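Local coordinates for exported protein (Bacteroides fragilis, PDB 4JX0), which is of unknown function but binds magnesium and joins a BT_3987-like N-terminal domain to a C-terminal domain of the F5/8 type C family, at residues A52-L56 / L172-D177; K239-T245 / G282-F288; Y77-I81 / H154-A158; M254-V260 / N271-R277. All coordinates share one frame; numbering follows the deposited sequence.

Contact 1. Residues A52-L56 / L172-D177; sequences AINDL and LSIRLD
Asn54 reaches both peptide groups that flank Ile174, the pattern expected of a parallel strand pair. Its N donates to Ser173 O at 3.1 Å, and its O accepts from Arg175 N at 2.8 Å with an N-H...O angle of 170°. One step earlier the pairing is weaker: Ser173 N makes a weak hydrogen bond of 3.4 Å to Ala52 O, and the Ser173 hydroxyl also reaches that oxygen weakly. Parallel bridges accordingly pair Ala52 with Leu172, Ile53 with Ser173 and Asn54 with Ile174, while the short axes diverge by 36°.

Strands 47-54 and 165-174 are neighbours in the mixed sheet of the N-terminal domain, which belongs to the E-set clan. The contact lies where both strands end; beyond it Arg175 and Leu176 touch strand 269-276 of the C-terminal domain.

Apolar contacts involve both branches of Leu56. CD2 meets Ile174 CG2 at 3.9 Å, the two side chains crossing at about a right angle, and Leu56 CD1 meets Leu176 CD2 at 3.8 Å. Asn54 CB touches Leu172 CD2 at 4.0 Å.

On the other side of the sheet, Ile53 packs on a charged group. Its CG1, placed between the backbone N and carbonyl carbon (chi1 57°), lies over one face of the Arg175 guanidinium, and its CD1 is 4.0 Å from Arg175 NE.

Among polar side chains, Asn54 OD1 accepts from Leu56 N at 2.7 Å, an Asx turn that bends the chain out of the strand. Its ND2 bonds to Thr59 OG1, Asp55 OD1 is held by Asn58 N, and Asp177 forms a salt bridge with Lys289.

Contact 2. Residues K239-T245 / G282-F288; sequences KGFRLDT and GIAYISF
The segments 239-245 and 282-288 pair as antiparallel strands, the axes of their short strand segments 4.6 Å apart at 169°, and six backbone hydrogen bonds join them; Phe241-Ile286 and Leu243-Ala284 are the hydrogen-bonded pairs.

On the face carrying Phe241, Leu243 and Ile286, Leu243 CD2 meets Ile286 CD1 at 4.0 Å, and Phe241 CE1 meets Phe288 CE2 at the same distance. These groups also touch strands 255-263 and 296-304, so they lie between the two sheets of the beta-sandwich.

Arg242 dominates the other face. Its side chain runs beside Tyr285 in the same direction, with CG 3.7 Å from Tyr285 CE1 and the guanidinium turned 81° from the ring. Ile283 CG2 covers the centre of one guanidinium face. In the guanidinium plane, Arg242 NH1 donates to the syn lone pair of Asp244 OD1 at 3.0 Å, part of a salt bridge. A water bridges Arg242 NE at 3.1 Å and Tyr285 OH at 2.7 Å.

The side chain of Asp244 is about 4 Å from those of the magnesium ligands Asn314 and Glu315. Held in its plane by carboxylate and water, the Arg242 guanidinium probably offsets part of the charge of Asp244, close to the metal site.

Contact 3. Residues Y77-I81 / H154-A158; sequences YKEDI and HEHLA
At the far end of the N-terminal domain, the loop between strands 66-73 and 81-87 closes against the turn that leads into edge strand 157-159 of the same E-set-type sheet. Asp36 and Val38 of strand 36-41 and Met150 of strand 142-150 border the contact, while Asp80 is held by Lys118 and by Ala119 N.

His154 forms a nearly straight hydrogen bond across the two segments. Its ND1 donates to Glu79 OE2 at 2.8 Å with an N-H...O angle of 167°, and the oxygen lies in the imidazole plane. Seen from the carboxylate, however, the donor sits well above the plane. Glu79 reaches it by placing CG between backbone N and carbonyl carbon (chi1 56°) and extending the chain from there. The bond would hold the rotation of the imidazole, over one face of which lies Ile81 CG1. Asp80 O comes to 3.3 Å from His154 CE1.

Tyr77 is the second hub. Its ring turns an edge toward the face of His154 in an offset edge-to-face pair, with centroids 5.8 Å apart and planes at 86°. The phenol OH donates to Glu155 O; the modelled separation is very short and, at this resolution, its exact value is doubtful. Lys78 CG lies over one face of the Tyr77 ring and Leu157 CD2 over the opposite face, the latter 4.2 Å from the ring centroid in a CH-pi contact. That same methyl also closes the apolar side of the contact: Leu157 and Ile81 meet tip to tip, with Ile81 CD1 3.6 Å from Leu157 CD2.

Contact 4. Residues M254-V260 / N271-R277; sequences MLKSCRV and NHGVFDR
Leu255 O is gripped by two nitrogens of one side chain: Arg277 NE and Arg277 NH2 each donate to it at 2.9 Å. The oxygen lies in the guanidinium plane, so the arginine approaches side-on, its chain extended from CG to NE. Arg277 NH1 forms a salt bridge with Asp281.

The segments belong to the beta hairpin of strands 255-263 and 269-276, in the five-stranded antiparallel sheet of the F5/8 type C beta-sandwich. Strand 255-263 carries a classic beta bulge on its other edge, where Lys256 and Ser257 both face Met303 of strand 296-304. From this point Lys256, with bends at chi2 and chi4, lets NZ donate to Arg277 O at 2.7 Å and to Asp276 OD1 at the same distance. The second is a salt bridge, met on the syn side of the carboxylate oxygen but 30° out of its plane.

Further along, Cys258 and Phe275 exchange both backbone hydrogen bonds. Val260 N donates to Gly273 O, and His272 N returns a bond to Val260 O. Asn271 OD1 accepts from Gly273 N at 3.1 Å, forming an Asx turn within its own strand. The Asn271 amide also lies across the Arg259 chain, with ND2 3.5 Å from Arg259 CG, while Arg259 NH1 pairs with Glu300. On the opposite face, toward Ile286, Cys258 SG rests 4.1 Å from Phe275 CB.

In the fold
Contacts 1 and 3 share the mixed sheet of the N-terminal domain, yet their centres lie about 46 Å apart, near its two ends. Contacts 2 and 4 belong to the two facing sheets of the C-terminal sandwich, with centres about 10 Å apart; Thr245 OG1 and Leu255 N join them by a probable hydrogen bond. Along the chain, contact 3 falls between the segments of contact 1, as contact 4 does between those of contact 2. Contact 1 also touches contact 4, through Leu176 N and Asn271 O, so it marks the junction of the domains. The centres of contacts 2 and 3 are about 62 Å apart, evidence of an elongated two-domain molecule.

Contact 1. Residues A52-L56 / L172-D177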
# COMPACT_ATOMS: atom_id res chain seq x y z
N ALA A 52 0.76 -0.60 6.30
CA ALA A 52 -0.22 -0.18 7.30
C ALA A 52 -0.14 1.33 7.45
O ALA A 52 0.88 1.94 7.08
CB ALA A 52 0.06 -0.86 8.63
N ILE A 53 -1.21 1.95 7.97
CA ILE A 53 -1.24 3.39 8.17
C ILE A 53 -1.80 3.74 9.54
O ILE A 53 -2.72 3.08 10.02
CB ILE A 53 -1.99 4.17 7.06
CG1 ILE A 53 -3.47 3.71 6.89
CG2 ILE A 53 -1.23 4.14 5.74
CD1 ILE A 53 -4.48 4.79 7.29
N ASN A 54 -1.22 4.78 10.17
CA ASN A 54 -1.63 5.27 11.47
C ASN A 54 -2.12 6.71 11.31
O ASN A 54 -1.51 7.49 10.59
CB ASN A 54 -0.49 5.19 12.47
CG ASN A 54 -0.92 5.38 13.91
OD1 ASN A 54 -1.07 6.50 14.39
ND2 ASN A 54 -1.16 4.29 14.62
N ASP A 55 -3.22 7.04 11.98
CA ASP A 55 -3.84 8.36 11.93
C ASP A 55 -3.66 9.09 13.26
O ASP A 55 -4.48 9.93 13.60
CB ASP A 55 -5.32 8.20 11.58
CG ASP A 55 -6.16 7.37 12.55
OD1 ASP A 55 -5.58 6.81 13.51
OD2 ASP A 55 -7.38 7.23 12.31
N LEU A 56 -2.59 8.75 14.01
CA LEU A 56 -2.28 9.26 15.34
C LEU A 56 -3.31 8.77 16.40
O LEU A 56 -3.29 9.26 17.53
CB LEU A 56 -2.17 10.79 15.36
CG LEU A 56 -1.31 11.40 14.26
CD1 LEU A 56 -1.22 12.89 14.42
CD2 LEU A 56 0.09 10.80 14.24
N LEU A 172 5.01 0.71 8.49
CA LEU A 172 4.03 1.62 9.06
C LEU A 172 4.38 3.04 8.69
O LEU A 172 5.55 3.42 8.73
CB LEU A 172 4.02 1.42 10.58
CG LEU A 172 2.74 1.85 11.28
CD1 LEU A 172 2.31 0.82 12.29
CD2 LEU A 172 2.92 3.17 11.94
N SER A 173 3.36 3.83 8.32
CA SER A 173 3.51 5.23 7.90
C SER A 173 2.29 6.06 8.35
O SER A 173 1.19 5.53 8.37
CB SER A 173 3.69 5.32 6.38
OG SER A 173 2.83 4.46 5.68
N ILE A 174 2.50 7.34 8.71
CA ILE A 174 1.40 8.19 9.20
C ILE A 174 0.56 8.76 8.04
O ILE A 174 1.09 9.32 7.07
CB ILE A 174 1.91 9.33 10.13
CG1 ILE A 174 2.44 8.75 11.45
CG2 ILE A 174 0.78 10.35 10.42
CD1 ILE A 174 3.42 9.67 12.15
N ARG A 175 -0.77 8.66 8.20
CA ARG A 175 -1.74 9.22 7.27
C ARG A 175 -3.01 9.55 8.04
O ARG A 175 -3.70 8.66 8.55
CB ARG A 175 -2.06 8.27 6.11
CG ARG A 175 -3.05 8.86 5.10
CD ARG A 175 -3.18 8.02 3.85
NE ARG A 175 -4.23 7.00 3.99
CZ ARG A 175 -4.40 5.98 3.16
NH1 ARG A 175 -3.60 5.82 2.11
NH2 ARG A 175 -5.39 5.10 3.37
N LEU A 176 -3.38 10.83 8.06
CA LEU A 176 -4.58 11.25 8.76
C LEU A 176 -5.80 10.93 7.89
O LEU A 176 -5.66 10.75 6.68
CB LEU A 176 -4.52 12.75 9.07
CG LEU A 176 -3.21 13.29 9.67
CD1 LEU A 176 -3.26 14.78 9.79
CD2 LEU A 176 -2.91 12.64 11.01
N ASP A 177 -6.97 10.83 8.49
CA ASP A 177 -8.22 10.60 7.75
C ASP A 177 -8.89 11.94 7.78
O ASP A 177 -9.87 12.14 8.51
CB ASP A 177 -9.05 9.48 8.40
CG ASP A 177 -10.44 9.25 7.84
OD1 ASP A 177 -10.66 9.59 6.65
OD2 ASP A 177 -11.31 8.74 8.59

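Contact 2. Residues K239-T245 / G282-F288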
# COMPACT_ATOMS: atom_id res chain seq x y z
N LYS A 239 -9.99 25.36 4.09
CA LYS A 239 -11.13 24.46 4.14
C LYS A 239 -11.03 23.36 3.07
O LYS A 239 -11.56 22.27 3.28
CB LYS A 239 -12.44 25.25 3.96
CG LYS A 239 -12.74 26.22 5.11
CD LYS A 239 -14.10 26.88 4.95
CE LYS A 239 -14.55 27.58 6.21
NZ LYS A 239 -15.57 28.64 5.93
N GLY A 240 -10.40 23.68 1.93
CA GLY A 240 -10.22 22.74 0.82
C GLY A 240 -9.87 23.41 -0.50
O GLY A 240 -9.45 24.57 -0.51
N PHE A 241 -10.06 22.68 -1.62
CA PHE A 241 -9.76 23.17 -2.97
C PHE A 241 -10.77 22.74 -4.00
O PHE A 241 -11.42 21.71 -3.84
CB PHE A 241 -8.39 22.65 -3.43
CG PHE A 241 -7.24 23.06 -2.56
CD1 PHE A 241 -6.87 22.31 -1.45
CD2 PHE A 241 -6.54 24.23 -2.81
CE1 PHE A 241 -5.83 22.70 -0.63
CE2 PHE A 241 -5.51 24.64 -1.97
CZ PHE A 241 -5.15 23.87 -0.90
N ARG A 242 -10.86 23.51 -5.11
CA ARG A 242 -11.66 23.22 -6.30
C ARG A 242 -10.67 23.07 -7.43
O ARG A 242 -10.03 24.05 -7.81
CB ARG A 242 -12.68 24.34 -6.58
CG ARG A 242 -13.45 24.28 -7.92
CD ARG A 242 -13.79 25.68 -8.45
NE ARG A 242 -15.21 25.86 -8.82
CZ ARG A 242 -15.72 25.76 -10.05
NH1 ARG A 242 -14.95 25.44 -11.08
NH2 ARG A 242 -17.02 25.96 -10.24
N LEU A 243 -10.49 21.84 -7.92
CA LEU A 243 -9.58 21.54 -9.02
C LEU A 243 -10.40 21.26 -10.28
O LEU A 243 -11.07 20.23 -10.34
CB LEU A 243 -8.68 20.32 -8.68
CG LEU A 243 -7.38 20.61 -7.95
CD1 LEU A 243 -7.64 21.20 -6.59
CD2 LEU A 243 -6.55 19.35 -7.83
N ASP A 244 -10.37 22.17 -11.26
CA ASP A 244 -11.08 21.94 -12.51
C ASP A 244 -10.31 20.95 -13.31
O ASP A 244 -9.11 21.13 -13.51
CB ASP A 244 -11.29 23.23 -13.30
CG ASP A 244 -12.37 24.06 -12.69
OD1 ASP A 244 -12.13 24.63 -11.59
OD2 ASP A 244 -13.51 24.05 -13.22
N THR A 245 -10.96 19.89 -13.76
CA THR A 245 -10.32 18.80 -14.47
C THR A 245 -11.10 18.50 -15.74
O THR A 245 -12.05 19.20 -16.08
CB THR A 245 -10.18 17.62 -13.50
OG1 THR A 245 -9.30 16.64 -14.05
CG2 THR A 245 -11.51 16.98 -13.11
N GLY A 282 -16.33 17.73 -14.39
CA GLY A 282 -15.16 18.58 -14.54
C GLY A 282 -14.73 19.38 -13.32
O GLY A 282 -13.72 20.07 -13.41
N ILE A 283 -15.49 19.37 -12.21
CA ILE A 283 -15.13 20.13 -11.00
C ILE A 283 -14.90 19.18 -9.83
O ILE A 283 -15.86 18.61 -9.29
CB ILE A 283 -16.18 21.20 -10.64
CG1 ILE A 283 -16.44 22.18 -11.82
CG2 ILE A 283 -15.72 21.99 -9.41
CD1 ILE A 283 -17.81 22.23 -12.26
N ALA A 284 -13.63 19.02 -9.41
CA ALA A 284 -13.26 18.18 -8.27
C ALA A 284 -13.14 19.05 -7.03
O ALA A 284 -12.37 20.01 -7.05
CB ALA A 284 -11.94 17.47 -8.54
N TYR A 285 -13.92 18.76 -5.97
CA TYR A 285 -13.88 19.50 -4.71
C TYR A 285 -13.19 18.65 -3.68
O TYR A 285 -13.74 17.62 -3.28
CB TYR A 285 -15.29 19.89 -4.23
CG TYR A 285 -15.92 21.02 -5.02
CD1 TYR A 285 -15.55 22.34 -4.81
CD2 TYR A 285 -16.92 20.76 -5.95
CE1 TYR A 285 -16.15 23.39 -5.50
CE2 TYR A 285 -17.54 21.80 -6.64
CZ TYR A 285 -17.16 23.11 -6.42
OH TYR A 285 -17.73 24.10 -7.18
N ILE A 286 -11.96 19.03 -3.29
CA ILE A 286 -11.17 18.30 -2.28
C ILE A 286 -11.35 19.06 -0.98
O ILE A 286 -10.98 20.23 -0.94
CB ILE A 286 -9.69 18.21 -2.72
CG1 ILE A 286 -9.60 17.63 -4.16
CG2 ILE A 286 -8.89 17.37 -1.71
CD1 ILE A 286 -8.28 17.59 -4.73
N SER A 287 -11.97 18.45 0.05
CA SER A 287 -12.25 19.15 1.32
C SER A 287 -11.55 18.53 2.50
O SER A 287 -11.52 17.31 2.64
CB SER A 287 -13.74 19.13 1.62
OG SER A 287 -14.49 19.86 0.67
N PHE A 288 -11.05 19.39 3.41
CA PHE A 288 -10.46 18.95 4.66
C PHE A 288 -11.59 18.74 5.66
O PHE A 288 -12.40 19.66 5.85
CB PHE A 288 -9.45 19.98 5.20
CG PHE A 288 -8.16 20.08 4.42
CD1 PHE A 288 -7.24 19.04 4.43
CD2 PHE A 288 -7.81 21.25 3.77
CE1 PHE A 288 -6.04 19.14 3.74
CE2 PHE A 288 -6.60 21.35 3.08
CZ PHE A 288 -5.72 20.30 3.07
O HOH W 1 -17.09 26.65 -6.43

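Contact 3. Residues Y77-I81 / H154-A158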
# COMPACT_ATOMS: atom_id res chain seq x y z
N TYR A 77 1.38 -38.20 -2.55
CA TYR A 77 1.67 -39.07 -1.41
C TYR A 77 0.46 -39.98 -1.09
O TYR A 77 -0.69 -39.59 -1.32
CB TYR A 77 2.07 -38.19 -0.21
CG TYR A 77 2.77 -38.94 0.90
CD1 TYR A 77 4.06 -39.43 0.72
CD2 TYR A 77 2.19 -39.07 2.15
CE1 TYR A 77 4.71 -40.11 1.75
CE2 TYR A 77 2.84 -39.73 3.19
CZ TYR A 77 4.11 -40.24 2.98
OH TYR A 77 4.71 -40.94 4.00
N LYS A 78 0.75 -41.19 -0.58
CA LYS A 78 -0.21 -42.26 -0.27
C LYS A 78 -1.32 -41.88 0.75
O LYS A 78 -2.39 -42.47 0.69
CB LYS A 78 0.54 -43.50 0.28
CG LYS A 78 1.15 -43.33 1.68
CD LYS A 78 2.25 -44.34 1.95
CE LYS A 78 2.86 -44.18 3.32
NZ LYS A 78 4.04 -45.08 3.53
N GLU A 79 -1.05 -40.95 1.68
CA GLU A 79 -2.00 -40.55 2.72
C GLU A 79 -2.05 -39.01 2.87
O GLU A 79 -1.26 -38.30 2.26
CB GLU A 79 -1.64 -41.22 4.06
CG GLU A 79 -0.22 -40.97 4.55
CD GLU A 79 0.26 -41.81 5.73
OE1 GLU A 79 -0.53 -42.64 6.24
OE2 GLU A 79 1.43 -41.64 6.13
N ASP A 80 -3.03 -38.50 3.65
CA ASP A 80 -3.19 -37.06 3.87
C ASP A 80 -2.06 -36.53 4.74
O ASP A 80 -1.69 -37.20 5.70
CB ASP A 80 -4.55 -36.74 4.53
CG ASP A 80 -5.79 -37.09 3.73
OD1 ASP A 80 -5.65 -37.53 2.56
OD2 ASP A 80 -6.91 -36.92 4.26
N ILE A 81 -1.52 -35.33 4.41
CA ILE A 81 -0.45 -34.68 5.17
C ILE A 81 -0.99 -33.38 5.74
O ILE A 81 -1.33 -32.49 4.96
CB ILE A 81 0.83 -34.41 4.31
CG1 ILE A 81 1.31 -35.66 3.54
CG2 ILE A 81 1.96 -33.85 5.17
CD1 ILE A 81 1.95 -35.32 2.26
N HIS A 154 5.34 -39.07 8.90
CA HIS A 154 5.03 -39.74 7.64
C HIS A 154 6.31 -40.35 7.10
O HIS A 154 7.36 -39.71 7.19
CB HIS A 154 4.42 -38.73 6.67
CG HIS A 154 3.07 -38.22 7.08
ND1 HIS A 154 1.95 -39.02 7.00
CD2 HIS A 154 2.71 -37.00 7.55
CE1 HIS A 154 0.94 -38.27 7.40
NE2 HIS A 154 1.35 -37.05 7.75
N GLU A 155 6.25 -41.58 6.56
CA GLU A 155 7.45 -42.28 6.08
C GLU A 155 7.90 -41.80 4.69
O GLU A 155 7.07 -41.66 3.80
CB GLU A 155 7.22 -43.80 6.06
CG GLU A 155 6.84 -44.39 7.41
CD GLU A 155 6.86 -45.90 7.52
OE1 GLU A 155 7.16 -46.58 6.51
OE2 GLU A 155 6.65 -46.41 8.64
N HIS A 156 9.22 -41.60 4.50
CA HIS A 156 9.83 -41.14 3.25
C HIS A 156 9.21 -39.81 2.80
O HIS A 156 8.86 -39.64 1.64
CB HIS A 156 9.74 -42.20 2.15
CG HIS A 156 10.55 -43.42 2.44
ND1 HIS A 156 11.81 -43.61 1.90
CD2 HIS A 156 10.25 -44.48 3.23
CE1 HIS A 156 12.24 -44.76 2.38
NE2 HIS A 156 11.34 -45.32 3.19
N LEU A 157 9.07 -38.89 3.76
CA LEU A 157 8.51 -37.56 3.57
C LEU A 157 9.19 -36.60 4.53
O LEU A 157 9.39 -36.95 5.69
CB LEU A 157 7.00 -37.59 3.83
CG LEU A 157 6.23 -36.31 3.47
CD1 LEU A 157 6.06 -36.16 1.98
CD2 LEU A 157 4.89 -36.29 4.15
N ALA A 158 9.52 -35.40 4.06
CA ALA A 158 10.18 -34.40 4.89
C ALA A 158 9.96 -32.99 4.38
O ALA A 158 9.64 -32.79 3.21
CB ALA A 158 11.66 -34.69 4.94

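Contact 4. Residues M254-V260 / N271-R277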
# COMPACT_ATOMS: atom_id res chain seq x y z
N MSE A 254 -9.61 13.00 -16.30
CA MSE A 254 -10.53 13.50 -15.28
C MSE A 254 -10.04 13.02 -13.93
O MSE A 254 -10.06 11.82 -13.69
CB MSE A 254 -11.96 12.99 -15.56
CG MSE A 254 -12.96 13.28 -14.44
SE MSE A 254 -14.78 12.80 -14.89
CE MSE A 254 -14.66 11.05 -14.98
N LEU A 255 -9.60 13.92 -13.05
CA LEU A 255 -9.10 13.55 -11.72
C LEU A 255 -10.11 12.73 -10.92
O LEU A 255 -11.23 13.19 -10.71
CB LEU A 255 -8.74 14.83 -10.92
CG LEU A 255 -8.33 14.67 -9.45
CD1 LEU A 255 -7.13 13.75 -9.31
CD2 LEU A 255 -8.02 16.01 -8.84
N LYS A 256 -9.70 11.53 -10.48
CA LYS A 256 -10.49 10.65 -9.62
C LYS A 256 -9.94 10.67 -8.22
O LYS A 256 -10.69 10.95 -7.28
CB LYS A 256 -10.48 9.21 -10.12
CG LYS A 256 -11.55 8.34 -9.44
CD LYS A 256 -11.07 6.95 -9.10
CE LYS A 256 -12.21 6.03 -8.74
NZ LYS A 256 -13.01 6.52 -7.59
N SER A 257 -8.64 10.33 -8.08
CA SER A 257 -7.99 10.24 -6.78
C SER A 257 -6.60 10.83 -6.76
O SER A 257 -5.95 10.91 -7.79
CB SER A 257 -7.89 8.77 -6.36
OG SER A 257 -7.08 8.03 -7.26
N CYS A 258 -6.15 11.20 -5.55
CA CYS A 258 -4.79 11.70 -5.29
C CYS A 258 -4.52 11.75 -3.78
O CYS A 258 -5.44 11.76 -2.97
CB CYS A 258 -4.57 13.06 -5.93
SG CYS A 258 -5.55 14.39 -5.21
N ARG A 259 -3.23 11.80 -3.43
CA ARG A 259 -2.72 11.88 -2.06
C ARG A 259 -2.50 13.35 -1.73
O ARG A 259 -1.83 14.03 -2.51
CB ARG A 259 -1.41 11.11 -2.00
CG ARG A 259 -0.81 10.90 -0.61
CD ARG A 259 0.65 10.51 -0.76
NE ARG A 259 0.80 9.39 -1.69
CZ ARG A 259 1.79 9.22 -2.57
NH1 ARG A 259 2.79 10.09 -2.65
NH2 ARG A 259 1.81 8.16 -3.37
N VAL A 260 -3.08 13.87 -0.63
CA VAL A 260 -2.97 15.28 -0.27
C VAL A 260 -1.92 15.47 0.86
O VAL A 260 -2.22 15.19 2.03
CB VAL A 260 -4.35 15.87 0.13
CG1 VAL A 260 -4.25 17.38 0.37
CG2 VAL A 260 -5.40 15.56 -0.92
N ASN A 271 0.78 13.60 5.42
CA ASN A 271 -0.23 13.06 4.51
C ASN A 271 -1.59 13.16 5.21
O ASN A 271 -1.84 12.44 6.18
CB ASN A 271 0.12 11.61 4.17
CG ASN A 271 -0.75 10.96 3.12
OD1 ASN A 271 -1.83 11.44 2.78
ND2 ASN A 271 -0.31 9.81 2.64
N HIS A 272 -2.47 14.07 4.72
CA HIS A 272 -3.78 14.30 5.33
C HIS A 272 -4.86 13.30 4.86
O HIS A 272 -5.98 13.36 5.37
CB HIS A 272 -4.25 15.74 5.11
CG HIS A 272 -3.74 16.64 6.17
ND1 HIS A 272 -4.59 17.22 7.09
CD2 HIS A 272 -2.46 16.94 6.51
CE1 HIS A 272 -3.81 17.90 7.92
NE2 HIS A 272 -2.52 17.75 7.61
N GLY A 273 -4.52 12.41 3.94
CA GLY A 273 -5.44 11.41 3.44
C GLY A 273 -5.44 11.30 1.93
O GLY A 273 -4.70 12.01 1.24
N VAL A 274 -6.27 10.40 1.42
CA VAL A 274 -6.41 10.18 -0.00
C VAL A 274 -7.76 10.70 -0.46
O VAL A 274 -8.81 10.32 0.09
CB VAL A 274 -6.25 8.68 -0.35
CG1 VAL A 274 -6.47 8.43 -1.85
CG2 VAL A 274 -4.88 8.16 0.09
N PHE A 275 -7.75 11.57 -1.48
CA PHE A 275 -8.96 12.01 -2.14
C PHE A 275 -9.28 10.92 -3.13
O PHE A 275 -8.36 10.43 -3.77
CB PHE A 275 -8.76 13.37 -2.82
CG PHE A 275 -9.96 13.81 -3.63
CD1 PHE A 275 -11.12 14.25 -3.01
CD2 PHE A 275 -9.92 13.82 -5.02
CE1 PHE A 275 -12.20 14.70 -3.75
CE2 PHE A 275 -11.01 14.26 -5.76
CZ PHE A 275 -12.14 14.70 -5.12
N ASP A 276 -10.53 10.46 -3.19
CA ASP A 276 -10.94 9.40 -4.12
C ASP A 276 -12.44 9.53 -4.34
O ASP A 276 -13.23 8.90 -3.63
CB ASP A 276 -10.55 8.01 -3.57
CG ASP A 276 -10.92 6.81 -4.45
OD1 ASP A 276 -11.16 7.01 -5.66
OD2 ASP A 276 -10.93 5.67 -3.93
N ARG A 277 -12.83 10.41 -5.28
CA ARG A 277 -14.25 10.68 -5.52
C ARG A 277 -14.91 9.62 -6.38
O ARG A 277 -14.23 8.84 -7.07
CB ARG A 277 -14.49 12.07 -6.12
CG ARG A 277 -13.80 12.36 -7.45
CD ARG A 277 -14.38 13.58 -8.12
NE ARG A 277 -13.69 13.87 -9.38
CZ ARG A 277 -14.12 14.70 -10.32
NH1 ARG A 277 -15.28 15.33 -10.18
NH2 ARG A 277 -13.41 14.89 -11.42